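Local coordinates for protein putative citrate lyase (Ralstonia eutropha, PDB 3QQW) that is probably a magnesium-dependent lyase of the HpcH/HpaI aldolase/citrate lyase family, possibly acting on citramalyl-CoA, at residues K37-Q42 and S77-H82; A24-A29 and D50-C55; M70-I75 and V101-N106. All coordinates share one frame; numbering follows the deposited sequence.

Interaction 1: residues K37-Q42 and S77-H82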
ATOM      1  N   LYS C  37      14.836 -23.088 -31.123  1.00 39.27           N
ATOM      2  CA  LYS C  37      15.452 -23.846 -30.020  1.00 39.97           C
ATOM      3  C   LYS C  37      14.531 -23.931 -28.777  1.00 43.43           C
ATOM      4  O   LYS C  37      14.395 -25.012 -28.195  1.00 43.01           O
ATOM      5  CB  LYS C  37      16.791 -23.222 -29.627  1.00 43.52           C
ATOM      6  CG  LYS C  37      17.948 -23.588 -30.561  1.00 62.50           C
ATOM      7  CD  LYS C  37      19.235 -22.989 -30.006  1.00 78.27           C
ATOM      8  CE  LYS C  37      20.455 -23.199 -30.858  1.00 94.51           C
ATOM      9  NZ  LYS C  37      21.565 -22.295 -30.431  1.00103.54           N
ATOM     10  N   ALA C  38      13.857 -22.809 -28.414  1.00 38.72           N
ATOM     11  CA  ALA C  38      12.928 -22.721 -27.289  1.00 36.81           C
ATOM     12  C   ALA C  38      11.691 -23.588 -27.557  1.00 41.83           C
ATOM     13  O   ALA C  38      11.248 -24.319 -26.662  1.00 44.00           O
ATOM     14  CB  ALA C  38      12.535 -21.282 -27.048  1.00 36.73           C
HETATM   15  N   MSE C  39      11.187 -23.584 -28.814  1.00 35.95           N
HETATM   16  CA  MSE C  39      10.046 -24.420 -29.223  1.00 33.40           C
HETATM   17  C   MSE C  39      10.423 -25.863 -29.140  1.00 40.07           C
HETATM   18  O   MSE C  39       9.625 -26.650 -28.650  1.00 42.96           O
HETATM   19  CB  MSE C  39       9.562 -24.078 -30.623  1.00 33.39           C
HETATM   20  CG  MSE C  39       8.740 -22.808 -30.666  1.00 36.31           C
HETATM   21 SE   MSE C  39       8.449 -22.303 -32.511  0.75 41.94          SE
HETATM   22  CE  MSE C  39       7.307 -20.683 -32.171  1.00 39.08           C
ATOM     23  N   ASP C  40      11.651 -26.211 -29.566  1.00 37.29           N
ATOM     24  CA  ASP C  40      12.201 -27.587 -29.481  1.00 38.28           C
ATOM     25  C   ASP C  40      12.403 -28.020 -28.029  1.00 41.88           C
ATOM     26  O   ASP C  40      12.251 -29.190 -27.724  1.00 42.81           O
ATOM     27  CB  ASP C  40      13.547 -27.706 -30.220  1.00 39.93           C
ATOM     28  CG  ASP C  40      13.490 -27.471 -31.711  1.00 47.70           C
ATOM     29  OD1 ASP C  40      12.353 -27.405 -32.271  1.00 44.39           O
ATOM     30  OD2 ASP C  40      14.569 -27.343 -32.327  1.00 55.82           O
ATOM     31  N   LEU C  41      12.756 -27.069 -27.140  1.00 37.54           N
ATOM     32  CA  LEU C  41      12.976 -27.341 -25.735  1.00 37.47           C
ATOM     33  C   LEU C  41      11.628 -27.624 -25.049  1.00 44.21           C
ATOM     34  O   LEU C  41      11.597 -28.430 -24.115  1.00 44.71           O
ATOM     35  CB  LEU C  41      13.726 -26.167 -25.107  1.00 37.39           C
ATOM     36  CG  LEU C  41      14.331 -26.380 -23.728  1.00 42.66           C
ATOM     37  CD1 LEU C  41      15.414 -27.448 -23.752  1.00 44.02           C
ATOM     38  CD2 LEU C  41      14.820 -25.062 -23.145  1.00 41.95           C
ATOM     39  N   GLN C  42      10.491 -27.029 -25.575  1.00 39.38           N
ATOM     40  CA  GLN C  42       9.135 -27.317 -25.092  1.00 37.29           C
ATOM     41  C   GLN C  42       8.771 -28.765 -25.431  1.00 40.48           C
ATOM     42  O   GLN C  42       8.028 -29.407 -24.692  1.00 37.67           O
ATOM     43  CB  GLN C  42       8.108 -26.373 -25.708  1.00 37.30           C
ATOM     44  CG  GLN C  42       8.129 -24.965 -25.141  1.00 42.23           C
ATOM     45  CD  GLN C  42       7.091 -24.054 -25.767  1.00 48.74           C
ATOM     46  OE1 GLN C  42       7.000 -23.882 -27.000  1.00 35.46           O
ATOM     47  NE2 GLN C  42       6.375 -23.344 -24.910  1.00 40.65           N
ATOM     48  N   SER C  77       4.167 -22.108 -37.646  1.00 38.06           N
ATOM     49  CA  SER C  77       4.872 -23.282 -38.159  1.00 38.38           C
ATOM     50  C   SER C  77       4.645 -24.545 -37.346  1.00 44.04           C
ATOM     51  O   SER C  77       4.248 -24.483 -36.188  1.00 44.05           O
ATOM     52  CB  SER C  77       6.372 -23.012 -38.272  1.00 38.28           C
ATOM     53  OG  SER C  77       6.977 -23.013 -36.993  1.00 42.55           O
ATOM     54  N   ASP C  78       4.935 -25.692 -37.979  1.00 43.48           N
ATOM     55  CA  ASP C  78       4.877 -27.054 -37.442  1.00 44.23           C
ATOM     56  C   ASP C  78       5.884 -27.227 -36.296  1.00 50.58           C
ATOM     57  O   ASP C  78       5.692 -28.099 -35.433  1.00 53.07           O
ATOM     58  CB  ASP C  78       5.143 -28.061 -38.566  1.00 45.22           C
ATOM     59  CG  ASP C  78       4.053 -28.080 -39.630  1.00 53.18           C
ATOM     60  OD1 ASP C  78       2.881 -27.806 -39.283  1.00 52.56           O
ATOM     61  OD2 ASP C  78       4.368 -28.405 -40.807  1.00 60.29           O
ATOM     62  N   ARG C  79       6.942 -26.385 -36.290  1.00 44.73           N
ATOM     63  CA  ARG C  79       7.984 -26.326 -35.259  1.00 44.88           C
ATOM     64  C   ARG C  79       7.347 -25.972 -33.909  1.00 48.05           C
ATOM     65  O   ARG C  79       7.822 -26.426 -32.868  1.00 48.69           O
ATOM     66  CB  ARG C  79       9.039 -25.274 -35.648  1.00 44.38           C
ATOM     67  CG  ARG C  79      10.259 -25.223 -34.740  1.00 47.10           C
ATOM     68  CD  ARG C  79      11.454 -25.680 -35.513  1.00 40.79           C
ATOM     69  NE  ARG C  79      12.666 -25.710 -34.692  1.00 45.21           N
ATOM     70  CZ  ARG C  79      13.764 -25.032 -34.989  1.00 50.00           C
ATOM     71  NH1 ARG C  79      13.789 -24.224 -36.043  1.00 41.70           N
ATOM     72  NH2 ARG C  79      14.839 -25.144 -34.232  1.00 36.17           N
ATOM     73  N   ASN C  80       6.269 -25.162 -33.943  1.00 42.61           N
ATOM     74  CA  ASN C  80       5.521 -24.771 -32.765  1.00 42.25           C
ATOM     75  C   ASN C  80       4.540 -25.896 -32.498  1.00 46.51           C
ATOM     76  O   ASN C  80       3.399 -25.861 -32.958  1.00 49.02           O
ATOM     77  CB  ASN C  80       4.854 -23.390 -32.953  1.00 38.61           C
ATOM     78  CG  ASN C  80       3.954 -22.983 -31.826  1.00 47.22           C
ATOM     79  OD1 ASN C  80       3.960 -23.601 -30.765  1.00 43.57           O
ATOM     80  ND2 ASN C  80       3.104 -21.981 -32.053  1.00 35.18           N
ATOM     81  N   VAL C  81       5.007 -26.913 -31.774  1.00 41.22           N
ATOM     82  CA  VAL C  81       4.256 -28.126 -31.486  1.00 40.45           C
ATOM     83  C   VAL C  81       3.174 -27.911 -30.415  1.00 44.07           C
ATOM     84  O   VAL C  81       2.042 -28.332 -30.606  1.00 45.40           O
ATOM     85  CB  VAL C  81       5.224 -29.274 -31.088  1.00 44.16           C
ATOM     86  CG1 VAL C  81       4.453 -30.517 -30.663  1.00 44.59           C
ATOM     87  CG2 VAL C  81       6.176 -29.602 -32.236  1.00 44.12           C
ATOM     88  N   HIS C  82       3.520 -27.298 -29.294  1.00 39.62           N
ATOM     89  CA  HIS C  82       2.602 -27.173 -28.166  1.00 37.89           C
ATOM     90  C   HIS C  82       1.684 -25.955 -28.209  1.00 41.76           C
ATOM     91  O   HIS C  82       0.756 -25.900 -27.405  1.00 42.68           O
ATOM     92  CB  HIS C  82       3.382 -27.211 -26.840  1.00 36.56           C
ATOM     93  CG  HIS C  82       3.958 -28.569 -26.581  1.00 39.44           C
ATOM     94  ND1 HIS C  82       3.152 -29.649 -26.259  1.00 41.89           N
ATOM     95  CD2 HIS C  82       5.238 -28.997 -26.666  1.00 39.33           C
ATOM     96  CE1 HIS C  82       3.968 -30.684 -26.132  1.00 40.68           C
ATOM     97  NE2 HIS C  82       5.225 -30.344 -26.381  1.00 40.05           N
TER
HETATM   98  O   HOH W   1       6.451 -26.569 -29.037  1.00 43.74           O
HETATM   99  O   HOH W   2       9.752 -28.376 -32.145  1.00 44.21           O
HETATM  100  O   HOH W   3       4.761 -23.972 -28.308  1.00 41.31           O

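Interaction 2: residues A24-A29 and D50-C55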
ATOM      1  N   ALA C  24       4.457 -22.079 -15.056  1.00 40.44           N
ATOM      2  CA  ALA C  24       5.195 -21.322 -14.036  1.00 39.21           C
ATOM      3  C   ALA C  24       6.291 -20.453 -14.646  1.00 39.45           C
ATOM      4  O   ALA C  24       6.768 -19.511 -14.019  1.00 38.88           O
ATOM      5  CB  ALA C  24       5.812 -22.308 -13.078  1.00 40.75           C
ATOM      6  N   CYS C  25       6.685 -20.765 -15.881  1.00 35.33           N
ATOM      7  CA  CYS C  25       7.796 -20.094 -16.537  1.00 33.65           C
ATOM      8  C   CYS C  25       7.455 -19.600 -17.923  1.00 37.09           C
ATOM      9  O   CYS C  25       6.768 -20.276 -18.687  1.00 35.54           O
ATOM     10  CB  CYS C  25       8.993 -21.041 -16.582  1.00 33.93           C
ATOM     11  SG  CYS C  25      10.487 -20.306 -17.277  1.00 36.87           S
ATOM     12  N   GLU C  26       8.009 -18.440 -18.260  1.00 34.86           N
ATOM     13  CA  GLU C  26       7.837 -17.807 -19.560  1.00 34.16           C
ATOM     14  C   GLU C  26       9.200 -17.438 -20.090  1.00 37.05           C
ATOM     15  O   GLU C  26       9.838 -16.523 -19.558  1.00 36.16           O
ATOM     16  CB  GLU C  26       6.917 -16.580 -19.476  1.00 34.17           C
ATOM     17  CG  GLU C  26       6.494 -16.086 -20.851  1.00 36.61           C
ATOM     18  CD  GLU C  26       5.584 -14.878 -20.826  1.00 47.22           C
ATOM     19  OE1 GLU C  26       4.456 -15.011 -20.311  1.00 43.18           O
ATOM     20  OE2 GLU C  26       5.988 -13.803 -21.326  1.00 41.42           O
ATOM     21  N   HIS C  27       9.657 -18.170 -21.112  1.00 34.18           N
ATOM     22  CA  HIS C  27      10.985 -17.987 -21.687  1.00 35.63           C
ATOM     23  C   HIS C  27      10.950 -17.033 -22.888  1.00 40.72           C
ATOM     24  O   HIS C  27      10.111 -17.177 -23.774  1.00 39.94           O
ATOM     25  CB  HIS C  27      11.583 -19.336 -22.079  1.00 37.86           C
ATOM     26  CG  HIS C  27      12.998 -19.238 -22.525  1.00 43.62           C
ATOM     27  ND1 HIS C  27      14.031 -19.038 -21.617  1.00 46.72           N
ATOM     28  CD2 HIS C  27      13.512 -19.281 -23.773  1.00 46.65           C
ATOM     29  CE1 HIS C  27      15.133 -18.969 -22.344  1.00 47.60           C
ATOM     30  NE2 HIS C  27      14.870 -19.114 -23.646  1.00 47.96           N
ATOM     31  N   PHE C  28      11.845 -16.032 -22.892  1.00 37.75           N
ATOM     32  CA  PHE C  28      11.957 -15.064 -23.983  1.00 36.59           C
ATOM     33  C   PHE C  28      13.052 -15.454 -24.944  1.00 42.65           C
ATOM     34  O   PHE C  28      14.091 -15.929 -24.504  1.00 43.51           O
ATOM     35  CB  PHE C  28      12.227 -13.658 -23.433  1.00 36.87           C
ATOM     36  CG  PHE C  28      10.958 -13.017 -22.948  1.00 35.15           C
ATOM     37  CD1 PHE C  28      10.281 -13.524 -21.837  1.00 35.55           C
ATOM     38  CD2 PHE C  28      10.425 -11.918 -23.605  1.00 35.74           C
ATOM     39  CE1 PHE C  28       9.093 -12.955 -21.414  1.00 35.47           C
ATOM     40  CE2 PHE C  28       9.262 -11.306 -23.139  1.00 36.70           C
ATOM     41  CZ  PHE C  28       8.599 -11.837 -22.061  1.00 34.47           C
ATOM     42  N   ALA C  29      12.805 -15.236 -26.254  1.00 39.56           N
ATOM     43  CA  ALA C  29      13.703 -15.501 -27.399  1.00 40.57           C
ATOM     44  C   ALA C  29      13.368 -14.468 -28.485  1.00 44.71           C
ATOM     45  O   ALA C  29      12.195 -14.290 -28.817  1.00 43.46           O
ATOM     46  CB  ALA C  29      13.534 -16.932 -27.917  1.00 40.71           C
ATOM     47  N   ASP C  50       6.166 -21.383 -21.304  1.00 34.66           N
ATOM     48  CA  ASP C  50       5.691 -20.715 -22.492  1.00 34.31           C
ATOM     49  C   ASP C  50       6.866 -20.016 -23.175  1.00 36.87           C
ATOM     50  O   ASP C  50       7.866 -19.733 -22.536  1.00 34.74           O
ATOM     51  CB  ASP C  50       4.596 -19.706 -22.147  1.00 35.64           C
ATOM     52  CG  ASP C  50       3.269 -20.304 -21.754  1.00 44.76           C
ATOM     53  OD1 ASP C  50       2.990 -21.472 -22.155  1.00 43.63           O
ATOM     54  OD2 ASP C  50       2.474 -19.592 -21.109  1.00 45.75           O
ATOM     55  N   VAL C  51       6.748 -19.736 -24.473  1.00 34.62           N
ATOM     56  CA  VAL C  51       7.795 -19.027 -25.201  1.00 32.66           C
ATOM     57  C   VAL C  51       7.242 -17.680 -25.629  1.00 34.79           C
ATOM     58  O   VAL C  51       6.189 -17.616 -26.251  1.00 35.82           O
ATOM     59  CB  VAL C  51       8.310 -19.853 -26.398  1.00 38.01           C
ATOM     60  CG1 VAL C  51       9.315 -19.065 -27.226  1.00 38.25           C
ATOM     61  CG2 VAL C  51       8.921 -21.159 -25.929  1.00 39.64           C
ATOM     62  N   THR C  52       7.941 -16.603 -25.308  1.00 32.31           N
ATOM     63  CA  THR C  52       7.568 -15.292 -25.804  1.00 33.43           C
ATOM     64  C   THR C  52       8.552 -14.899 -26.885  1.00 37.75           C
ATOM     65  O   THR C  52       9.752 -14.790 -26.633  1.00 38.82           O
ATOM     66  CB  THR C  52       7.453 -14.214 -24.695  1.00 40.00           C
ATOM     67  OG1 THR C  52       6.584 -14.692 -23.681  1.00 41.54           O
ATOM     68  CG2 THR C  52       6.896 -12.906 -25.227  1.00 31.73           C
ATOM     69  N   CYS C  53       8.040 -14.728 -28.095  1.00 34.96           N
ATOM     70  CA  CYS C  53       8.817 -14.245 -29.236  1.00 35.43           C
ATOM     71  C   CYS C  53       8.880 -12.768 -29.081  1.00 41.53           C
ATOM     72  O   CYS C  53       7.856 -12.075 -29.106  1.00 39.81           O
ATOM     73  CB  CYS C  53       8.185 -14.661 -30.557  1.00 35.08           C
ATOM     74  SG  CYS C  53       7.844 -16.424 -30.667  1.00 38.13           S
ATOM     75  N   ASP C  54      10.049 -12.309 -28.716  1.00 42.18           N
ATOM     76  CA  ASP C  54      10.250 -10.922 -28.397  1.00 43.25           C
ATOM     77  C   ASP C  54      10.387 -10.048 -29.649  1.00 52.46           C
ATOM     78  O   ASP C  54      11.319 -10.241 -30.390  1.00 54.78           O
ATOM     79  CB  ASP C  54      11.475 -10.797 -27.497  1.00 44.39           C
ATOM     80  CG  ASP C  54      11.459  -9.540 -26.653  1.00 49.82           C
ATOM     81  OD1 ASP C  54      10.608  -8.650 -26.921  1.00 47.04           O
ATOM     82  OD2 ASP C  54      12.292  -9.437 -25.735  1.00 54.20           O
ATOM     83  N   CYS C  55       9.455  -9.109 -29.886  1.00 51.91           N
ATOM     84  CA  CYS C  55       9.526  -8.138 -30.995  1.00 54.41           C
ATOM     85  C   CYS C  55      10.168  -6.912 -30.451  1.00 61.91           C
ATOM     86  O   CYS C  55      11.199  -6.492 -30.981  1.00 63.20           O
ATOM     87  CB  CYS C  55       8.155  -7.826 -31.599  1.00 54.27           C
ATOM     88  SG  CYS C  55       7.500  -9.134 -32.660  1.00 57.49           S
TER

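Interaction 3: residues M70-I75 and V101-N106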
HETATM    1  N   MSE C  70       8.686 -12.825 -39.220  1.00 38.96           N
HETATM    2  CA  MSE C  70       9.425 -14.025 -38.823  1.00 36.28           C
HETATM    3  C   MSE C  70       8.708 -14.629 -37.600  1.00 39.68           C
HETATM    4  O   MSE C  70       8.461 -15.831 -37.583  1.00 39.88           O
HETATM    5  CB  MSE C  70      10.912 -13.667 -38.530  1.00 37.27           C
HETATM    6  CG  MSE C  70      11.734 -14.803 -37.944  1.00 41.01           C
HETATM    7 SE   MSE C  70      11.451 -15.000 -36.025  0.75 44.55          SE
HETATM    8  CE  MSE C  70      12.596 -13.488 -35.312  1.00 42.17           C
ATOM      9  N   VAL C  71       8.315 -13.778 -36.617  1.00 33.78           N
ATOM     10  CA  VAL C  71       7.646 -14.226 -35.383  1.00 31.11           C
ATOM     11  C   VAL C  71       6.336 -14.951 -35.764  1.00 38.58           C
ATOM     12  O   VAL C  71       6.160 -16.108 -35.389  1.00 39.18           O
ATOM     13  CB  VAL C  71       7.434 -13.039 -34.391  1.00 32.37           C
ATOM     14  CG1 VAL C  71       6.380 -13.346 -33.322  1.00 30.48           C
ATOM     15  CG2 VAL C  71       8.747 -12.614 -33.749  1.00 31.32           C
ATOM     16  N   ALA C  72       5.475 -14.303 -36.570  1.00 34.22           N
ATOM     17  CA  ALA C  72       4.215 -14.882 -37.035  1.00 33.79           C
ATOM     18  C   ALA C  72       4.433 -16.227 -37.722  1.00 39.89           C
ATOM     19  O   ALA C  72       3.744 -17.185 -37.398  1.00 40.15           O
ATOM     20  CB  ALA C  72       3.520 -13.918 -37.994  1.00 35.09           C
ATOM     21  N   ARG C  73       5.428 -16.302 -38.627  1.00 37.48           N
ATOM     22  CA  ARG C  73       5.788 -17.510 -39.359  1.00 37.19           C
ATOM     23  C   ARG C  73       6.209 -18.635 -38.393  1.00 39.98           C
ATOM     24  O   ARG C  73       5.758 -19.757 -38.544  1.00 39.05           O
ATOM     25  CB  ARG C  73       6.901 -17.208 -40.396  1.00 36.58           C
ATOM     26  CG  ARG C  73       7.406 -18.461 -41.122  1.00 44.51           C
ATOM     27  CD  ARG C  73       8.405 -18.222 -42.246  1.00 46.70           C
ATOM     28  NE  ARG C  73       9.476 -17.279 -41.907  1.00 48.89           N
ATOM     29  CZ  ARG C  73      10.585 -17.576 -41.228  1.00 55.33           C
ATOM     30  NH1 ARG C  73      10.781 -18.806 -40.761  1.00 44.30           N
ATOM     31  NH2 ARG C  73      11.488 -16.636 -40.979  1.00 34.50           N
HETATM   32  N   MSE C  74       7.052 -18.329 -37.410  1.00 35.97           N
HETATM   33  CA  MSE C  74       7.549 -19.279 -36.418  1.00 33.00           C
HETATM   34  C   MSE C  74       6.404 -19.812 -35.570  1.00 40.05           C
HETATM   35  O   MSE C  74       6.329 -21.014 -35.352  1.00 42.32           O
HETATM   36  CB  MSE C  74       8.623 -18.604 -35.524  1.00 32.82           C
HETATM   37  CG  MSE C  74       9.939 -18.376 -36.275  1.00 37.94           C
HETATM   38 SE   MSE C  74      10.694 -20.009 -37.056  0.75 44.42          SE
HETATM   39  CE  MSE C  74      11.407 -20.800 -35.495  1.00 40.61           C
ATOM     40  N   ILE C  75       5.497 -18.923 -35.113  1.00 36.29           N
ATOM     41  CA  ILE C  75       4.353 -19.287 -34.266  1.00 34.27           C
ATOM     42  C   ILE C  75       3.360 -20.178 -35.083  1.00 37.51           C
ATOM     43  O   ILE C  75       2.829 -21.137 -34.543  1.00 36.39           O
ATOM     44  CB  ILE C  75       3.688 -18.017 -33.628  1.00 34.84           C
ATOM     45  CG1 ILE C  75       4.636 -17.381 -32.577  1.00 33.93           C
ATOM     46  CG2 ILE C  75       2.331 -18.341 -32.992  1.00 33.80           C
ATOM     47  CD1 ILE C  75       4.137 -16.074 -31.917  1.00 39.90           C
ATOM     48  N   VAL C 101       0.755  -6.227 -34.223  1.00 42.46           N
ATOM     49  CA  VAL C 101      -0.528  -6.900 -33.963  1.00 41.15           C
ATOM     50  C   VAL C 101      -1.086  -7.406 -35.295  1.00 45.23           C
ATOM     51  O   VAL C 101      -1.376  -8.601 -35.401  1.00 44.53           O
ATOM     52  CB  VAL C 101      -1.522  -5.993 -33.194  1.00 42.64           C
ATOM     53  CG1 VAL C 101      -2.912  -6.616 -33.145  1.00 42.43           C
ATOM     54  CG2 VAL C 101      -1.013  -5.713 -31.780  1.00 39.98           C
ATOM     55  N   ASP C 102      -1.171  -6.530 -36.322  1.00 42.13           N
ATOM     56  CA  ASP C 102      -1.658  -6.927 -37.649  1.00 42.46           C
ATOM     57  C   ASP C 102      -0.912  -8.151 -38.184  1.00 47.95           C
ATOM     58  O   ASP C 102      -1.533  -9.162 -38.493  1.00 49.19           O
ATOM     59  CB  ASP C 102      -1.508  -5.782 -38.657  1.00 45.30           C
ATOM     60  CG  ASP C 102      -2.269  -4.524 -38.338  1.00 51.06           C
ATOM     61  OD1 ASP C 102      -3.178  -4.582 -37.472  1.00 49.65           O
ATOM     62  OD2 ASP C 102      -1.943  -3.467 -38.941  1.00 54.84           O
ATOM     63  N   ILE C 103       0.423  -8.079 -38.233  1.00 43.99           N
ATOM     64  CA  ILE C 103       1.268  -9.143 -38.780  1.00 43.38           C
ATOM     65  C   ILE C 103       1.177 -10.439 -37.965  1.00 44.28           C
ATOM     66  O   ILE C 103       0.986 -11.502 -38.551  1.00 42.73           O
ATOM     67  CB  ILE C 103       2.751  -8.669 -38.929  1.00 45.65           C
ATOM     68  CG1 ILE C 103       2.869  -7.509 -39.960  1.00 47.09           C
ATOM     69  CG2 ILE C 103       3.652  -9.834 -39.318  1.00 42.94           C
ATOM     70  CD1 ILE C 103       4.210  -6.769 -39.886  1.00 53.06           C
ATOM     71  N   ILE C 104       1.333 -10.347 -36.632  1.00 40.35           N
ATOM     72  CA  ILE C 104       1.347 -11.532 -35.781  1.00 38.77           C
ATOM     73  C   ILE C 104      -0.051 -12.177 -35.669  1.00 42.75           C
ATOM     74  O   ILE C 104      -0.156 -13.378 -35.855  1.00 43.26           O
ATOM     75  CB  ILE C 104       2.005 -11.254 -34.406  1.00 39.27           C
ATOM     76  CG1 ILE C 104       3.484 -10.850 -34.621  1.00 39.59           C
ATOM     77  CG2 ILE C 104       1.914 -12.495 -33.481  1.00 36.44           C
ATOM     78  CD1 ILE C 104       4.145 -10.128 -33.452  1.00 41.91           C
ATOM     79  N   VAL C 105      -1.104 -11.414 -35.428  1.00 40.51           N
ATOM     80  CA  VAL C 105      -2.425 -12.014 -35.284  1.00 40.14           C
ATOM     81  C   VAL C 105      -2.874 -12.642 -36.609  1.00 45.21           C
ATOM     82  O   VAL C 105      -3.262 -13.816 -36.601  1.00 46.69           O
ATOM     83  CB  VAL C 105      -3.484 -11.049 -34.686  1.00 42.24           C
ATOM     84  CG1 VAL C 105      -4.874 -11.691 -34.710  1.00 42.58           C
ATOM     85  CG2 VAL C 105      -3.114 -10.648 -33.248  1.00 39.30           C
ATOM     86  N   ASN C 106      -2.733 -11.917 -37.736  1.00 40.74           N
ATOM     87  CA  ASN C 106      -3.144 -12.453 -39.029  1.00 41.38           C
ATOM     88  C   ASN C 106      -2.251 -13.595 -39.501  1.00 42.66           C
ATOM     89  O   ASN C 106      -2.719 -14.466 -40.253  1.00 41.69           O
ATOM     90  CB  ASN C 106      -3.218 -11.360 -40.086  1.00 42.50           C
ATOM     91  CG  ASN C 106      -4.330 -10.376 -39.824  1.00 62.02           C
ATOM     92  OD1 ASN C 106      -5.490 -10.748 -39.663  1.00 62.31           O
ATOM     93  ND2 ASN C 106      -3.999  -9.094 -39.778  1.00 46.95           N
TER

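Interaction 1: residues K37-Q42 and S77-H82
The guanidinium of Arg-79 presents its NE/NH2 edge to the carboxylate of Asp-40, side-on, with one nitrogen for each oxygen. NE reaches Asp-40 OD1 at 3.0 Å along an almost straight N-H direction (171°), and NH2 reaches Asp-40 OD2 at 2.9 Å. Both oxygens lie close to the guanidinium plane, but the carboxylate is turned 32° against it, so the nitrogens come in from above the carboxylate plane. The His-82 ring has CG1 of its neighbour Val-81 over one face, while its CD2 stands 4.0 Å from Gln-42 CB; Pro-47 also touches this side chain.

Arg-79 gets to the helix by leaving the backbone with CG anti to N and then bending at chi2, which sits at 113°, away from a staggered value. A water bound to both Asp-40 OD1 and Arg-79 O, 2.8 Å from each, ties the acid to the turn as well. Deeper in, the extended selenomethionine Met-39 lays its CE 3.7 Å from Asn-80 CB. Asn-80 ND2 bonds to Ile-75 O, while a water bridges its OD1 to Gln-42 OE1; Gln-42 NE2 is held by the carbonyls of Phe-49 and Arg-84. Another water joins Met-39 O to His-82 N.

Residues 77-80 form a type I beta turn just past helix 64-76, and Asn-80 then centres an inverse gamma turn. This is an alpha-to-beta loop of a TIM barrel, packed on helix 32-45, the barrel helix before 64-76, at the N-terminal end of the strands, away from the predicted sites.

Interaction 2: residues A24-A29 and D50-C55
Thr-52 buries the most surface of any residue across this strand pair. Its chi1 of -53° sets OG1 anti to the carbonyl carbon and CG2 anti to the backbone N, so hydroxyl and methyl serve different neighbours. OG1 donates to Glu-26 OE2 at 2.6 Å, meeting the carboxylate from well above its plane, and it also bonds to Tyr-114 OH. CB sits over the centre of the Phe-28 ring, 3.7 Å from the centroid and 9° off the normal, a clear CH-pi contact, while CG2 comes within 3.5 Å of Phe-28 CE2.

In Phe-28 a chi1 of -80° puts CG beside its own backbone N and lays the side chain alongside Thr-52; Trp-253 meets the ring too. Glu-26, with CG anti to N and the chain extended, crosses Thr-52 obliquely and sends OE1 to Arg-251. Asp-50 pairs through OD1 with Arg-84 and through OD2 with Arg-251, which probably eases the repulsion between Glu-26 OE1 and Asp-50 OD2, 5.1 Å apart. Asp-54, CG anti to N, carries OD2 to the edge of the Phe-28 ring and into a salt bridge with Arg-88, a predicted substrate-binding residue. On the other face, toward the outer helices, stand Val-51 and His-27, whose ND1 bonds to Ser-254 OG.

The strands themselves are joined by five backbone bonds, from Asp-50 N to Cys-25 O (2.9 Å) through to Asp-54 N on Ala-29 O (2.9 Å). Parallel strands joined through helix 32-45 make a beta-alpha-beta unit, here the first of the TIM barrel, its charged interior leading toward the predicted substrate site.

Interaction 3: residues M70-I75 and V101-N106
Two helical segments run nearly parallel, their N-to-C directions only 14° apart and their axes 8.2 Å from each other at the closest. The approach is tightest where Ala-72 faces Ile-104, with the two CA atoms 4.6 Å apart. The segments belong to helices 64-76 and 97-107, and strand 85-88 runs between them in the chain, so these are successive helices of the barrel's outer layer.

The small side chain of Ala-72 is what lets the backbones come so close. Its CB points at the other helix and lands on main chain, 3.5 Å from Ile-103 O and 3.9 Å from Ile-104 CA. The branch methyl CG2 of Ile-103 flanks the same CB from 4.3 Å.

Ile-104 contributes two branches. Its chi1 of -62° sends CG1 anti to the carbonyl carbon, and the extended chi2 carries CD1 across to Val-71 CG1 at 3.9 Å, the two side chains crossing obliquely. CG2, anti to the backbone N, is turned instead toward the end of Ile-75, whose CD1 lies 4.5 Å away in a looser touch. Ile-104 also rests on Cys-55.

The charged side chains Arg-73 and Asp-102 have partners elsewhere: Arg-73 pairs with Glu-32 of helix 32-45, and Asp-102 bonds to Tyr-132 of helix 123-139. Between 70-75 and 101-106 there is neither a hydrogen bond nor a salt bridge, so what joins them is burial of methyl groups over a modest 178 Å², with the fit of alanine against backbone and of branched aliphatics against each other setting the spacing.

Interaction 2 is the core contact, inside the barrel wall; interactions 1 and 3 lie farther out, the former partly solvent-exposed and the latter buried between helices. Strand 49-54 and the residue after it link them: Val-51 packs on Ala-38 and Gln-42 of interaction 1, while Cys-53 touches Val-71 and Ile-75 of interaction 3 and Cys-55 touches Val-71 and Ile-104. The loop of interaction 1 leaves helix 64-76 one residue past segment 70-75, where Met-39 CE comes up against Met-74 O. Chemistry follows place: a backbone ladder with buried charged side chains at the sheet, aliphatic packing, part of it against main chain, between outer helices, and a salt bridge with waters where a loop meets a helix at the surface.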